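Local atomic coordinates of methylated RNA-binding protein 1 (Saccharomyces cerevisiae S288c, PDB entry 4RCM), a protein that recognises N6-methyladenosine in RNA through its YTH domain and lowers the stability of PHO4 mRNA by binding its 3'-UTR. Residues I21-S24 with H28-R31; W38-F43 with R134-I139. One frame throughout, in Å; residues are numbered along the deposited sequence. Where two conformers were deposited one is given.

Interaction 1. Residues I21-S24 with H28-R31; sequences IKSS and HVKR. With nucleotides of chain C.
The methyladenosine pocket of the YTH domain is lined here by Ser23 and His28, where the end of strand 17-23 faces the start of helix 26-35. Direct contact is slight: Ser23 OG lies 3.8 Å from His28 CB, and Ser23 CB is 4.0 Å from Val29 CG2. Much of what joins the segments is the bound base of chain C, which both read. His28 ND1 donates to N1 of the nucleotide 6MZ3 (2.8 Å, 153° at the hydrogen), with N1 at the ring edge and near its plane. The imidazole reaches the base because CG stands beside the backbone N and anti to the carbonyl carbon (chi1 -78°). Histidine suits the place, since NE2 makes a weak bond with Glu93 N while ND1 serves the ligand. On the other side of C2, the backbone N of Ser24 comes within 2.9 Å of N3 of 6MZ3. Lys22 O lies 3.1 Å from the ribose C2'. The small side chain of Ser23 is consistent with the base lying close, its CA 3.8 Å from N3; OG turns anti to its own N (chi1 169°), where it hydrogen-bonds to Ser25 O, just before helix 26-35. On the neighbouring strands, Trp38 of strand 37-38 touches both Ser23 and His28, Val29 packs on Ile67 of strand 61-67, and backbone bonds tie Ile21 and Ser23 to that same strand.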
# COMPACT_ATOMS: atom_id res chain seq x y z
N ILE A 21 0.39 -3.82 2.51
CA ILE A 21 -1.07 -4.13 2.73
C ILE A 21 -1.31 -5.42 1.96
O ILE A 21 -0.97 -5.51 0.77
CB ILE A 21 -2.04 -3.03 2.23
CG1 ILE A 21 -1.84 -1.72 2.99
CG2 ILE A 21 -3.51 -3.45 2.37
CD1 ILE A 21 -2.19 -1.75 4.46
N LYS A 22 -1.87 -6.45 2.64
CA LYS A 22 -2.22 -7.71 1.93
C LYS A 22 -3.73 -7.77 1.92
O LYS A 22 -4.39 -7.72 3.00
CB LYS A 22 -1.66 -8.97 2.62
CG LYS A 22 -0.16 -9.02 2.79
CD LYS A 22 0.58 -9.00 1.45
CE LYS A 22 0.32 -10.23 0.58
NZ LYS A 22 1.24 -10.29 -0.61
N SER A 23 -4.27 -7.75 0.73
CA SER A 23 -5.72 -7.84 0.55
C SER A 23 -6.11 -9.26 0.15
O SER A 23 -5.41 -9.89 -0.67
CB SER A 23 -6.15 -6.87 -0.56
OG SER A 23 -7.50 -7.12 -0.92
N SER A 24 -7.23 -9.72 0.69
CA SER A 24 -7.85 -10.99 0.28
C SER A 24 -8.39 -11.04 -1.18
O SER A 24 -8.60 -12.15 -1.69
CB SER A 24 -8.97 -11.37 1.28
OG SER A 24 -8.39 -11.76 2.53
N HIS A 28 -11.53 -5.87 -3.46
CA HIS A 28 -11.30 -4.86 -2.44
C HIS A 28 -10.25 -3.82 -2.82
O HIS A 28 -10.39 -2.69 -2.44
CB HIS A 28 -10.92 -5.46 -1.07
CG HIS A 28 -12.09 -6.00 -0.32
ND1 HIS A 28 -12.07 -6.22 1.04
CD2 HIS A 28 -13.34 -6.31 -0.73
CE1 HIS A 28 -13.24 -6.67 1.43
NE2 HIS A 28 -14.03 -6.74 0.37
N VAL A 29 -9.19 -4.19 -3.57
CA VAL A 29 -8.25 -3.18 -4.04
C VAL A 29 -8.94 -2.13 -4.98
O VAL A 29 -8.72 -0.89 -4.86
CB VAL A 29 -7.09 -3.83 -4.84
CG1 VAL A 29 -6.23 -2.75 -5.46
CG2 VAL A 29 -6.26 -4.75 -3.95
N LYS A 30 -9.68 -2.64 -5.94
CA LYS A 30 -10.40 -1.78 -6.87
C LYS A 30 -11.34 -0.82 -6.16
O LYS A 30 -11.37 0.39 -6.48
CB LYS A 30 -11.18 -2.60 -7.86
CG LYS A 30 -10.31 -3.29 -8.87
CD LYS A 30 -11.16 -4.21 -9.71
CE LYS A 30 -10.33 -5.11 -10.62
NZ LYS A 30 -10.47 -4.85 -12.07
N ARG A 31 -12.09 -1.36 -5.21
CA ARG A 31 -12.99 -0.57 -4.42
C ARG A 31 -12.31 0.47 -3.60
O ARG A 31 -12.88 1.54 -3.40
CB ARG A 31 -13.82 -1.44 -3.50
CG ARG A 31 -14.88 -2.19 -4.27
CD ARG A 31 -15.91 -2.78 -3.34
NE ARG A 31 -16.75 -3.73 -4.07
CZ ARG A 31 -17.53 -4.64 -3.49
NH1 ARG A 31 -18.24 -5.47 -4.24
NH2 ARG A 31 -17.61 -4.74 -2.16
C2 6MZ C 3 -9.42 -7.87 2.38
C4 6MZ C 3 -7.81 -7.87 4.11
C5 6MZ C 3 -8.21 -6.51 4.50
N9 6MZ C 3 -6.81 -8.21 4.95
N3 6MZ C 3 -8.44 -8.49 3.05
N1 6MZ C 3 -9.84 -6.63 2.69
C6 6MZ C 3 -9.31 -5.90 3.70
N6 6MZ C 3 -9.77 -4.67 4.02
C9 6MZ C 3 -10.96 -4.10 3.44
N7 6MZ C 3 -7.44 -6.14 5.57
C8 6MZ C 3 -6.61 -7.19 5.82
O5' 6MZ C 3 -5.68 -11.63 9.19
C5' 6MZ C 3 -6.44 -10.82 8.27
C4' 6MZ C 3 -5.96 -11.01 6.83
O4' 6MZ C 3 -6.86 -10.38 5.90
C1' 6MZ C 3 -6.16 -9.58 4.91
C2' 6MZ C 3 -4.67 -9.78 5.25
O2' 6MZ C 3 -4.06 -10.82 4.43
C3' 6MZ C 3 -4.55 -10.44 6.58
O3' 6MZ C 3 -3.49 -11.42 6.41

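Interaction 2. Residues W38-F43 with R134-I139. With nucleotides of chain C.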
# COMPACT_ATOMS: atom_id res chain seq x y z
N TRP A 38 -9.44 2.67 2.95
CA TRP A 38 -9.00 1.34 3.29
C TRP A 38 -9.29 1.08 4.75
O TRP A 38 -9.42 2.02 5.57
CB TRP A 38 -7.50 1.13 2.99
CG TRP A 38 -7.09 -0.32 3.14
CD1 TRP A 38 -6.34 -0.85 4.13
CD2 TRP A 38 -7.51 -1.42 2.30
NE1 TRP A 38 -6.17 -2.21 3.92
CE2 TRP A 38 -6.90 -2.58 2.82
CE3 TRP A 38 -8.28 -1.52 1.13
CZ2 TRP A 38 -7.05 -3.84 2.23
CZ3 TRP A 38 -8.45 -2.80 0.54
CH2 TRP A 38 -7.81 -3.94 1.09
N SER A 39 -9.49 -0.20 5.05
CA SER A 39 -9.65 -0.71 6.43
C SER A 39 -8.77 -1.94 6.55
O SER A 39 -8.81 -2.83 5.66
CB SER A 39 -11.09 -1.15 6.75
OG SER A 39 -11.99 -0.06 7.00
N SER A 40 -7.95 -1.98 7.59
CA SER A 40 -7.19 -3.22 7.95
C SER A 40 -8.02 -3.89 9.04
O SER A 40 -9.20 -3.59 9.16
CB SER A 40 -5.77 -2.92 8.47
OG SER A 40 -4.92 -4.11 8.50
N THR A 41 -7.41 -4.81 9.79
CA THR A 41 -8.03 -5.43 10.96
C THR A 41 -7.99 -4.40 12.05
O THR A 41 -7.35 -3.36 11.87
CB THR A 41 -7.27 -6.72 11.37
OG1 THR A 41 -5.86 -6.48 11.42
CG2 THR A 41 -7.49 -7.77 10.36
N HIS A 42 -8.68 -4.62 13.17
CA HIS A 42 -8.54 -3.71 14.32
C HIS A 42 -7.05 -3.50 14.65
O HIS A 42 -6.59 -2.37 14.88
CB HIS A 42 -9.27 -4.26 15.55
CG HIS A 42 -9.21 -3.36 16.74
ND1 HIS A 42 -10.03 -2.27 16.89
CD2 HIS A 42 -8.42 -3.39 17.84
CE1 HIS A 42 -9.74 -1.65 18.01
NE2 HIS A 42 -8.77 -2.31 18.62
N PHE A 43 -6.30 -4.59 14.65
CA PHE A 43 -4.88 -4.55 15.04
C PHE A 43 -4.00 -3.93 13.98
O PHE A 43 -3.08 -3.17 14.31
CB PHE A 43 -4.38 -5.95 15.39
CG PHE A 43 -2.96 -5.98 15.90
CD1 PHE A 43 -2.69 -5.65 17.21
CD2 PHE A 43 -1.93 -6.39 15.09
CE1 PHE A 43 -1.39 -5.71 17.68
CE2 PHE A 43 -0.64 -6.45 15.55
CZ PHE A 43 -0.36 -6.10 16.84
N ARG A 134 3.51 -10.15 5.77
CA ARG A 134 2.13 -10.18 6.14
C ARG A 134 1.58 -8.75 6.21
O ARG A 134 2.28 -7.77 5.96
CB ARG A 134 1.96 -10.88 7.51
CG ARG A 134 2.35 -12.36 7.57
CD ARG A 134 2.35 -12.82 9.03
NE ARG A 134 3.38 -12.12 9.83
CZ ARG A 134 4.60 -12.59 10.09
NH1 ARG A 134 5.01 -13.78 9.63
NH2 ARG A 134 5.44 -11.86 10.81
N ASP A 135 0.32 -8.65 6.63
CA ASP A 135 -0.43 -7.41 6.57
C ASP A 135 0.07 -6.43 7.58
O ASP A 135 0.21 -6.74 8.78
CB ASP A 135 -1.95 -7.71 6.75
CG ASP A 135 -2.82 -6.50 6.48
OD1 ASP A 135 -2.66 -5.88 5.39
OD2 ASP A 135 -3.68 -6.17 7.33
N THR A 136 0.33 -5.23 7.10
CA THR A 136 0.95 -4.10 7.83
C THR A 136 2.39 -4.27 8.30
O THR A 136 2.85 -3.53 9.18
CB THR A 136 0.04 -3.55 8.96
OG1 THR A 136 0.09 -4.37 10.14
CG2 THR A 136 -1.38 -3.45 8.43
N GLN A 137 3.12 -5.18 7.66
CA GLN A 137 4.53 -5.32 7.90
C GLN A 137 5.22 -4.01 7.54
O GLN A 137 5.06 -3.53 6.40
CB GLN A 137 5.08 -6.45 6.98
CG GLN A 137 6.58 -6.51 6.87
CD GLN A 137 7.27 -6.77 8.19
OE1 GLN A 137 8.16 -6.01 8.61
NE2 GLN A 137 6.88 -7.85 8.85
N GLU A 138 5.98 -3.45 8.48
CA GLU A 138 6.74 -2.20 8.19
C GLU A 138 7.98 -2.44 7.36
O GLU A 138 8.74 -3.41 7.59
CB GLU A 138 7.14 -1.43 9.42
CG GLU A 138 7.87 -0.12 9.08
CD GLU A 138 7.82 0.92 10.17
OE1 GLU A 138 7.35 0.64 11.28
OE2 GLU A 138 8.24 2.06 9.89
N ILE A 139 8.22 -1.52 6.43
CA ILE A 139 9.32 -1.61 5.50
C ILE A 139 10.28 -0.39 5.72
O ILE A 139 9.87 0.77 5.59
CB ILE A 139 8.84 -1.60 4.04
CG1 ILE A 139 7.82 -2.73 3.74
CG2 ILE A 139 10.03 -1.66 3.10
CD1 ILE A 139 8.35 -4.16 3.81
C2 6MZ C 3 -9.42 -7.87 2.38
C4 6MZ C 3 -7.81 -7.87 4.11
C5 6MZ C 3 -8.21 -6.51 4.50
N9 6MZ C 3 -6.81 -8.21 4.95
N3 6MZ C 3 -8.44 -8.49 3.05
N1 6MZ C 3 -9.84 -6.63 2.69
C6 6MZ C 3 -9.31 -5.90 3.70
N6 6MZ C 3 -9.77 -4.67 4.02
C9 6MZ C 3 -10.96 -4.10 3.44
N7 6MZ C 3 -7.44 -6.14 5.57
C8 6MZ C 3 -6.61 -7.19 5.82
O5' 6MZ C 3 -5.68 -11.63 9.19
C5' 6MZ C 3 -6.44 -10.82 8.27
C4' 6MZ C 3 -5.96 -11.01 6.83
O4' 6MZ C 3 -6.86 -10.38 5.90
C1' 6MZ C 3 -6.16 -9.58 4.91
C2' 6MZ C 3 -4.67 -9.78 5.25
O2' 6MZ C 3 -4.06 -10.82 4.43
C3' 6MZ C 3 -4.55 -10.44 6.58
O3' 6MZ C 3 -3.49 -11.42 6.41
O HOH W 1 -5.07 -4.31 5.48
O HOH W 2 -4.14 -7.22 9.90
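Ser40 and Asp135 face each other beside the aromatic cage of the YTH domain, Ser40 OG lying 2.7 Å from Asp135 OD2 and 3.6 Å from Thr136 CG2. Both polar side chains extend anti to their backbone N (Ser40 chi1 -165°, Asp135 chi1 -171°), which brings hydroxyl and carboxylate together over the gap. Asp135 and Thr136 occupy the corner of a type II turn from Arg134 to Gln137. Carboxylate suits this corner because OD1 also accepts Lys22 N, while the branched Thr136 puts CG2 toward Ser40 and sends OG1 back to Asp135 O. Over in 38-43, Trp38 presents one face to the methylated amine of 6MZ3 of chain C: N6 sits 3.3 Å above the indole plane, toward its rim, and Trp92 meets Trp38 edge-to-face. Ser39 O accepts the N-H of N6 at 2.6 Å, nearly straight at 160°. Thr41, at the N-cap of helix 42-53, bonds through OG1 to Gly44 N. A water between Thr41 OG1 and Asp135 OD2 bridges the segments. Another lies in the indole plane and bonds to Ser40 OG. It accepts from Trp38 NE1 at 2.8 Å and donates to Asp135 OD1 at 2.9 Å.

Overall arrangement
From the N terminus, strand 17-23 leads into interaction 1, which closes the short link from the strand into helix 26-35, with residues 25-27 between its segments. The chain then enters strand 37-38, where interaction 2 opens; it closes some ninety residues later, after helix 42-53 and strands 61-67, 72-79 and 102-112 have been laid down. The two follow one another in series, neither nested nor crossed. They meet nonetheless: Ile21 CG2 packs against Trp38 NE1, and strand 138-139 runs antiparallel beside strand 17-23. Strands 37-38 and 138-139 are the outermost of the mixed sheet, so interaction 2 joins the loops beside its two edges, consistent with the open barrel of YTH domains, around the methyladenosine that both interactions hold.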